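Local coordinates for protein ornithine decarboxylase (Entamoeba histolytica, PDB 4AIB) that probably catalyses the pyridoxal 5'-phosphate-dependent decarboxylation of L-ornithine to putrescine, the entry step of polyamine synthesis, as a homodimer, at residues His274-Arg279 / Ile287-Gly292; Thr322-Ser327 / Thr342-Glu347. One frame throughout, in Å; residues are numbered along the deposited sequence.

Contact 1: His274-Arg279 / Ile287-Gly292; sequences HGKRVR and IEYTSG
Glu288 OE1 is gripped three times: by a salt bridge from Arg277 NH2 at 2.6 Å, by a weak hydrogen bond from Arg277 NE, and by a hydrogen bond with Tyr330 OH on the next strand. The NH2 bond lies in the guanidinium plane and uses the syn lone pair of OE1, yet the carboxylate and guanidinium planes stand 84° apart, so this is an edge-on grip and not a flat two-oxygen fork. Arg277 runs out with CG anti to its backbone N and then bends at chi3 (68°), which turns the guanidinium back toward the acid. Arg279 NH1 adds charge alone, 3.6 Å from Glu288 OE2, with no N-H aimed at the oxygen.

Beneath this network runs an antiparallel hairpin, strand 267-281 against strand 284-291. Arg277 and Glu288 form a hydrogen-bonded pair, Arg277 N to Glu288 O being 2.9 Å and Glu288 N to Arg277 O 2.8 Å. The other face carries Lys276, Val278, Ile287 and Tyr289. There the aliphatic part of Lys276 does apolar work: its CG lies 3.7 Å from Ile287 CG2, and its CD passes the Tyr289 ring, while NZ continues to Met348 O and Tyr289 OH bonds to Met348 N. Gly275, having no side chain, lets Thr290 lie over its CA, with Thr290 CB 4.0 Å from Gly275 CA.

With two arginines at its carboxylate, buried Glu288 probably stays ionised; Asp122 and Glu164 of the second subunit, salt-bridged to Arg277 and Arg279 respectively, share in balancing the paired positive charges at the dimer interface.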
ATOM      1  N   HIS A 274      20.264   8.974   0.315  1.00 27.24           N
ATOM      2  CA  HIS A 274      20.711   8.957   1.707  1.00 26.30           C
ATOM      3  C   HIS A 274      21.234   7.603   2.116  1.00 26.86           C
ATOM      4  O   HIS A 274      20.939   7.109   3.208  1.00 28.38           O
ATOM      5  CB  HIS A 274      19.600   9.444   2.641  1.00 23.64           C
ATOM      6  CG  HIS A 274      18.326   8.633   2.563  1.00 20.87           C
ATOM      7  ND1 HIS A 274      18.089   7.581   3.366  1.00 21.46           N
ATOM      8  CD2 HIS A 274      17.208   8.762   1.742  1.00 20.30           C
ATOM      9  CE1 HIS A 274      16.882   7.059   3.076  1.00 19.61           C
ATOM     10  NE2 HIS A 274      16.344   7.782   2.081  1.00 18.93           N
ATOM     11  N   GLY A 275      22.029   6.995   1.236  1.00 28.14           N
ATOM     12  CA  GLY A 275      22.627   5.690   1.506  1.00 30.55           C
ATOM     13  C   GLY A 275      23.355   5.079   0.322  1.00 31.75           C
ATOM     14  O   GLY A 275      22.885   5.155  -0.817  1.00 32.06           O
ATOM     15  N   LYS A 276      24.503   4.463   0.599  1.00 31.96           N
ATOM     16  CA  LYS A 276      25.318   3.830  -0.438  1.00 33.05           C
ATOM     17  C   LYS A 276      26.063   2.602   0.082  1.00 34.43           C
ATOM     18  O   LYS A 276      26.550   2.591   1.214  1.00 33.12           O
ATOM     19  CB  LYS A 276      26.311   4.838  -1.029  1.00 33.47           C
ATOM     20  CG  LYS A 276      26.926   4.408  -2.354  1.00 33.17           C
ATOM     21  CD  LYS A 276      27.766   5.510  -2.983  1.00 32.49           C
ATOM     22  CE  LYS A 276      29.188   5.534  -2.445  1.00 34.66           C
ATOM     23  NZ  LYS A 276      30.026   6.540  -3.156  1.00 34.86           N
ATOM     24  N   ARG A 277      26.142   1.571  -0.759  1.00 37.29           N
ATOM     25  CA  ARG A 277      26.905   0.364  -0.451  1.00 40.97           C
ATOM     26  C   ARG A 277      27.578  -0.193  -1.706  1.00 41.93           C
ATOM     27  O   ARG A 277      26.906  -0.606  -2.654  1.00 41.95           O
ATOM     28  CB  ARG A 277      26.011  -0.696   0.207  1.00 43.66           C
ATOM     29  CG  ARG A 277      26.734  -1.984   0.574  1.00 48.88           C
ATOM     30  CD  ARG A 277      25.962  -2.804   1.595  1.00 53.04           C
ATOM     31  NE  ARG A 277      24.721  -3.360   1.057  1.00 57.81           N
ATOM     32  CZ  ARG A 277      23.922  -4.196   1.717  1.00 61.65           C
ATOM     33  NH1 ARG A 277      24.227  -4.586   2.949  1.00 62.74           N
ATOM     34  NH2 ARG A 277      22.814  -4.647   1.146  1.00 62.92           N
ATOM     35  N   VAL A 278      28.908  -0.190  -1.701  1.00 44.49           N
ATOM     36  CA  VAL A 278      29.694  -0.749  -2.799  1.00 47.50           C
ATOM     37  C   VAL A 278      29.951  -2.230  -2.530  1.00 49.67           C
ATOM     38  O   VAL A 278      30.494  -2.597  -1.484  1.00 49.83           O
ATOM     39  CB  VAL A 278      31.028   0.009  -2.998  1.00 46.87           C
ATOM     40  CG1 VAL A 278      31.848  -0.616  -4.118  1.00 45.82           C
ATOM     41  CG2 VAL A 278      30.770   1.480  -3.292  1.00 47.20           C
ATOM     42  N   ARG A 279      29.553  -3.074  -3.478  1.00 52.20           N
ATOM     43  CA  ARG A 279      29.672  -4.521  -3.328  1.00 54.32           C
ATOM     44  C   ARG A 279      30.204  -5.167  -4.606  1.00 54.95           C
ATOM     45  O   ARG A 279      29.493  -5.267  -5.608  1.00 56.46           O
ATOM     46  CB  ARG A 279      28.319  -5.120  -2.925  1.00 55.51           C
ATOM     47  CG  ARG A 279      28.312  -6.626  -2.711  1.00 60.13           C
ATOM     48  CD  ARG A 279      27.049  -7.064  -1.986  1.00 63.40           C
ATOM     49  NE  ARG A 279      27.107  -6.745  -0.560  1.00 65.77           N
ATOM     50  CZ  ARG A 279      26.077  -6.812   0.279  1.00 65.61           C
ATOM     51  NH1 ARG A 279      24.877  -7.183  -0.151  1.00 65.48           N
ATOM     52  NH2 ARG A 279      26.247  -6.502   1.557  1.00 63.10           N
ATOM     53  N   ILE A 287      26.711  -1.117  -7.213  1.00 51.93           N
ATOM     54  CA  ILE A 287      26.539  -0.120  -6.156  1.00 48.93           C
ATOM     55  C   ILE A 287      25.072   0.034  -5.759  1.00 49.05           C
ATOM     56  O   ILE A 287      24.230   0.403  -6.580  1.00 48.42           O
ATOM     57  CB  ILE A 287      27.141   1.252  -6.541  1.00 20.00           C
ATOM     58  CG1 ILE A 287      28.515   1.078  -7.204  1.00 20.00           C
ATOM     59  CG2 ILE A 287      27.255   2.138  -5.306  1.00 20.00           C
ATOM     60  CD1 ILE A 287      29.049   2.320  -7.886  1.00 20.00           C
ATOM     61  N   GLU A 288      24.782  -0.253  -4.492  1.00 48.60           N
ATOM     62  CA  GLU A 288      23.432  -0.131  -3.947  1.00 49.08           C
ATOM     63  C   GLU A 288      23.171   1.278  -3.427  1.00 48.45           C
ATOM     64  O   GLU A 288      24.017   1.871  -2.757  1.00 49.56           O
ATOM     65  CB  GLU A 288      23.207  -1.154  -2.830  1.00 50.37           C
ATOM     66  CG  GLU A 288      23.001  -2.581  -3.319  1.00 53.90           C
ATOM     67  CD  GLU A 288      23.123  -3.610  -2.210  1.00 54.05           C
ATOM     68  OE1 GLU A 288      22.509  -3.414  -1.140  1.00 52.49           O
ATOM     69  OE2 GLU A 288      23.826  -4.624  -2.410  1.00 53.76           O
ATOM     70  N   TYR A 289      21.992   1.808  -3.742  1.00 47.02           N
ATOM     71  CA  TYR A 289      21.605   3.145  -3.307  1.00 46.09           C
ATOM     72  C   TYR A 289      20.284   3.130  -2.552  1.00 47.84           C
ATOM     73  O   TYR A 289      19.432   2.269  -2.782  1.00 48.79           O
ATOM     74  CB  TYR A 289      21.520   4.098  -4.502  1.00 42.59           C
ATOM     75  CG  TYR A 289      22.849   4.359  -5.174  1.00 40.52           C
ATOM     76  CD1 TYR A 289      23.721   5.332  -4.684  1.00 39.80           C
ATOM     77  CD2 TYR A 289      23.236   3.637  -6.302  1.00 40.28           C
ATOM     78  CE1 TYR A 289      24.940   5.575  -5.297  1.00 41.11           C
ATOM     79  CE2 TYR A 289      24.452   3.872  -6.922  1.00 39.96           C
ATOM     80  CZ  TYR A 289      25.299   4.843  -6.417  1.00 41.06           C
ATOM     81  OH  TYR A 289      26.508   5.080  -7.030  1.00 41.26           O
ATOM     82  N   THR A 290      20.126   4.083  -1.641  1.00 47.96           N
ATOM     83  CA  THR A 290      18.887   4.221  -0.892  1.00 47.24           C
ATOM     84  C   THR A 290      18.265   5.583  -1.183  1.00 47.35           C
ATOM     85  O   THR A 290      18.775   6.627  -0.762  1.00 46.40           O
ATOM     86  CB  THR A 290      19.105   3.994   0.617  1.00 48.48           C
ATOM     87  OG1 THR A 290      19.804   2.758   0.805  1.00 48.28           O
ATOM     88  CG2 THR A 290      17.773   3.929   1.354  1.00 48.03           C
ATOM     89  N   SER A 291      17.168   5.546  -1.930  1.00 48.38           N
ATOM     90  CA  SER A 291      16.481   6.741  -2.394  1.00 49.93           C
ATOM     91  C   SER A 291      15.416   7.193  -1.401  1.00 51.83           C
ATOM     92  O   SER A 291      14.813   6.370  -0.716  1.00 49.70           O
ATOM     93  CB  SER A 291      15.848   6.472  -3.753  1.00 50.82           C
ATOM     94  OG  SER A 291      15.091   7.580  -4.178  1.00 50.56           O
ATOM     95  N   GLY A 292      15.178   8.503  -1.354  1.00 56.21           N
ATOM     96  CA  GLY A 292      14.286   9.126  -0.370  1.00 61.58           C
ATOM     97  C   GLY A 292      12.906   8.516  -0.196  1.00 65.58           C
ATOM     98  O   GLY A 292      11.918   9.046  -0.708  1.00 65.67           O
TER

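Contact 2: Thr322-Ser327 / Thr342-Glu347; sequences TKMYES and TQELPE
A beta hairpin, strand 324-330 against strand 341-346, forms this contact in the beta domain of the decarboxylase, and the two short segments are strongly twisted, 139° between their directions. Two hydrogen-bonded pairs hold it. In one, Tyr325 N reaches Leu345 O and Leu345 N reaches Tyr325 O, each at 2.9 Å; in the other, Ser327 N gives to Gln343 O at 2.8 Å and Gln343 N returns a bond to Ser327 O.

Tyr325, Ser327, Gln343 and Leu345 share one face. The Tyr325 ring runs alongside Glu347, with CE2 4.1 Å from Glu347 CB. Small Ser327 leaves room for Leu345, whose CB sits 3.6 Å from Ser327 OG. Gln343 OE1 accepts a hydrogen bond from Cys311 N.

Glu326 and Glu344 occupy the exposed face, where carboxylates can meet water. Glu344 CG, anti to the backbone N (chi1 -172°), lies 3.6 Å from Met324 CB, and the bend at chi2 (91°) swings the carboxylate back so that OE2 also lies near that carbon. The flexible thioether of Met324 places CE against Pro346 CD. Ser327 OG, anti to its own carbonyl carbon, folds back to Tyr325 O at 3.2 Å, so that this oxygen accepts both the hydroxyl and Leu345 N.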
ATOM      1  N   THR A 322      31.933   7.748 -18.279  1.00 78.47           N
ATOM      2  CA  THR A 322      31.809   8.262 -16.916  1.00 77.54           C
ATOM      3  C   THR A 322      31.750   7.106 -15.918  1.00 77.01           C
ATOM      4  O   THR A 322      31.246   7.267 -14.805  1.00 78.33           O
ATOM      5  CB  THR A 322      30.550   9.141 -16.752  1.00 77.79           C
ATOM      6  OG1 THR A 322      30.247   9.786 -17.992  1.00 77.54           O
ATOM      7  CG2 THR A 322      30.757  10.197 -15.665  1.00 76.71           C
ATOM      8  N   LYS A 323      32.272   5.951 -16.335  1.00 74.41           N
ATOM      9  CA  LYS A 323      32.301   4.723 -15.526  1.00 71.45           C
ATOM     10  C   LYS A 323      30.912   4.321 -15.019  1.00 69.72           C
ATOM     11  O   LYS A 323      30.555   4.589 -13.869  1.00 69.37           O
ATOM     12  CB  LYS A 323      33.305   4.829 -14.363  1.00 70.14           C
ATOM     13  CG  LYS A 323      34.761   5.033 -14.772  1.00 68.52           C
ATOM     14  CD  LYS A 323      35.146   6.506 -14.858  1.00 64.94           C
ATOM     15  CE  LYS A 323      35.297   7.136 -13.480  1.00 63.02           C
ATOM     16  NZ  LYS A 323      35.528   8.606 -13.560  1.00 61.04           N
ATOM     17  N   MET A 324      30.136   3.684 -15.890  1.00 68.35           N
ATOM     18  CA  MET A 324      28.796   3.225 -15.540  1.00 67.06           C
ATOM     19  C   MET A 324      28.820   1.891 -14.797  1.00 66.91           C
ATOM     20  O   MET A 324      29.452   0.931 -15.243  1.00 67.44           O
ATOM     21  CB  MET A 324      27.917   3.124 -16.788  1.00 66.72           C
ATOM     22  CG  MET A 324      26.933   4.271 -16.960  1.00 65.75           C
ATOM     23  SD  MET A 324      27.689   5.889 -17.190  1.00 67.46           S
ATOM     24  CE  MET A 324      26.220   6.892 -17.394  1.00 65.28           C
ATOM     25  N   TYR A 325      28.125   1.849 -13.662  1.00 65.89           N
ATOM     26  CA  TYR A 325      28.015   0.639 -12.851  1.00 64.37           C
ATOM     27  C   TYR A 325      26.557   0.202 -12.723  1.00 62.97           C
ATOM     28  O   TYR A 325      25.653   1.041 -12.707  1.00 62.40           O
ATOM     29  CB  TYR A 325      28.607   0.869 -11.456  1.00 64.99           C
ATOM     30  CG  TYR A 325      30.058   1.300 -11.450  1.00 65.97           C
ATOM     31  CD1 TYR A 325      31.084   0.368 -11.614  1.00 67.33           C
ATOM     32  CD2 TYR A 325      30.406   2.638 -11.267  1.00 65.44           C
ATOM     33  CE1 TYR A 325      32.414   0.759 -11.606  1.00 67.01           C
ATOM     34  CE2 TYR A 325      31.735   3.037 -11.254  1.00 65.52           C
ATOM     35  CZ  TYR A 325      32.734   2.095 -11.426  1.00 65.95           C
ATOM     36  OH  TYR A 325      34.052   2.486 -11.416  1.00 64.38           O
ATOM     37  N   GLU A 326      26.335  -1.109 -12.638  1.00 61.06           N
ATOM     38  CA  GLU A 326      24.994  -1.653 -12.425  1.00 59.52           C
ATOM     39  C   GLU A 326      24.517  -1.301 -11.019  1.00 57.27           C
ATOM     40  O   GLU A 326      25.004  -1.852 -10.029  1.00 57.22           O
ATOM     41  CB  GLU A 326      24.975  -3.171 -12.643  1.00 60.75           C
ATOM     42  CG  GLU A 326      23.599  -3.806 -12.488  1.00 63.67           C
ATOM     43  CD  GLU A 326      23.620  -5.322 -12.589  1.00 66.43           C
ATOM     44  OE1 GLU A 326      24.674  -5.936 -12.314  1.00 66.16           O
ATOM     45  OE2 GLU A 326      22.573  -5.904 -12.942  1.00 66.98           O
ATOM     46  N   SER A 327      23.565  -0.376 -10.943  1.00 55.51           N
ATOM     47  CA  SER A 327      23.105   0.156  -9.666  1.00 51.70           C
ATOM     48  C   SER A 327      21.733  -0.376  -9.266  1.00 49.83           C
ATOM     49  O   SER A 327      20.821  -0.451 -10.094  1.00 49.58           O
ATOM     50  CB  SER A 327      23.093   1.686  -9.702  1.00 51.01           C
ATOM     51  OG  SER A 327      24.378   2.199 -10.013  1.00 51.27           O
ATOM     52  N   THR A 342      16.537  -1.175 -11.090  1.00 58.94           N
ATOM     53  CA  THR A 342      17.823  -1.802 -11.367  1.00 58.94           C
ATOM     54  C   THR A 342      18.308  -1.257 -12.704  1.00 58.18           C
ATOM     55  O   THR A 342      17.820  -1.656 -13.767  1.00 57.54           O
ATOM     56  CB  THR A 342      17.713  -3.339 -11.394  1.00 59.69           C
ATOM     57  OG1 THR A 342      17.271  -3.804 -10.113  1.00 61.15           O
ATOM     58  CG2 THR A 342      19.059  -3.982 -11.727  1.00 60.19           C
ATOM     59  N   GLN A 343      19.259  -0.330 -12.643  1.00 57.58           N
ATOM     60  CA  GLN A 343      19.659   0.423 -13.825  1.00 56.92           C
ATOM     61  C   GLN A 343      21.150   0.733 -13.862  1.00 56.46           C
ATOM     62  O   GLN A 343      21.816   0.777 -12.824  1.00 57.17           O
ATOM     63  CB  GLN A 343      18.852   1.721 -13.904  1.00 57.93           C
ATOM     64  CG  GLN A 343      18.660   2.261 -15.312  1.00 61.41           C
ATOM     65  CD  GLN A 343      17.565   3.306 -15.391  1.00 64.36           C
ATOM     66  OE1 GLN A 343      17.086   3.799 -14.370  1.00 66.94           O
ATOM     67  NE2 GLN A 343      17.159   3.647 -16.610  1.00 65.53           N
ATOM     68  N   GLU A 344      21.651   0.936 -15.079  1.00 54.80           N
ATOM     69  CA  GLU A 344      23.022   1.353 -15.335  1.00 52.62           C
ATOM     70  C   GLU A 344      23.170   2.834 -14.984  1.00 49.50           C
ATOM     71  O   GLU A 344      22.544   3.693 -15.610  1.00 49.01           O
ATOM     72  CB  GLU A 344      23.359   1.109 -16.811  1.00 56.01           C
ATOM     73  CG  GLU A 344      24.814   1.327 -17.197  1.00 59.11           C
ATOM     74  CD  GLU A 344      25.666   0.072 -17.103  1.00 61.99           C
ATOM     75  OE1 GLU A 344      25.372  -0.815 -16.270  1.00 61.79           O
ATOM     76  OE2 GLU A 344      26.648  -0.023 -17.870  1.00 64.19           O
ATOM     77  N   LEU A 345      23.991   3.122 -13.975  1.00 46.22           N
ATOM     78  CA  LEU A 345      24.176   4.488 -13.478  1.00 41.73           C
ATOM     79  C   LEU A 345      25.624   4.773 -13.073  1.00 39.60           C
ATOM     80  O   LEU A 345      26.324   3.872 -12.612  1.00 38.45           O
ATOM     81  CB  LEU A 345      23.250   4.751 -12.285  1.00 39.89           C
ATOM     82  CG  LEU A 345      21.789   5.113 -12.564  1.00 38.81           C
ATOM     83  CD1 LEU A 345      20.939   4.849 -11.332  1.00 38.38           C
ATOM     84  CD2 LEU A 345      21.651   6.562 -13.011  1.00 38.88           C
ATOM     85  N   PRO A 346      26.075   6.035 -13.233  1.00 39.06           N
ATOM     86  CA  PRO A 346      27.419   6.397 -12.774  1.00 38.91           C
ATOM     87  C   PRO A 346      27.499   6.405 -11.248  1.00 40.70           C
ATOM     88  O   PRO A 346      26.464   6.490 -10.582  1.00 42.30           O
ATOM     89  CB  PRO A 346      27.605   7.814 -13.324  1.00 37.88           C
ATOM     90  CG  PRO A 346      26.224   8.357 -13.447  1.00 36.59           C
ATOM     91  CD  PRO A 346      25.365   7.185 -13.825  1.00 37.97           C
ATOM     92  N   GLU A 347      28.711   6.306 -10.706  1.00 41.71           N
ATOM     93  CA  GLU A 347      28.912   6.327  -9.257  1.00 42.78           C
ATOM     94  C   GLU A 347      28.427   7.653  -8.677  1.00 42.29           C
ATOM     95  O   GLU A 347      28.838   8.726  -9.123  1.00 42.76           O
ATOM     96  CB  GLU A 347      30.382   6.086  -8.899  1.00 45.02           C
ATOM     97  CG  GLU A 347      30.623   5.817  -7.418  1.00 47.41           C
ATOM     98  CD  GLU A 347      32.096   5.760  -7.051  1.00 48.08           C
ATOM     99  OE1 GLU A 347      32.894   6.536  -7.620  1.00 47.92           O
ATOM    100  OE2 GLU A 347      32.455   4.940  -6.178  1.00 47.60           O
TER

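The two contacts are successive hairpins, contact 1 closing before contact 2 opens, with centres about 12 Å apart in one mixed beta sheet. Strand 284-291 of the first runs parallel to strand 324-330 of the second, so the four strands lie in the order 267-281, 284-291, 324-330, 341-346. Across the seam, Ile287 CD1 packs 3.7 Å from Tyr325 CD2, and Tyr289 CE2 lies 3.5 Å from Ser327 OG. This sheet belongs to the beta domain, distinct from the pyridoxal-binding TIM barrel. Contact 1 faces the second subunit, whereas contact 2, which continues the sheet beyond strand 284-291, is touched by no other chain of the assembly.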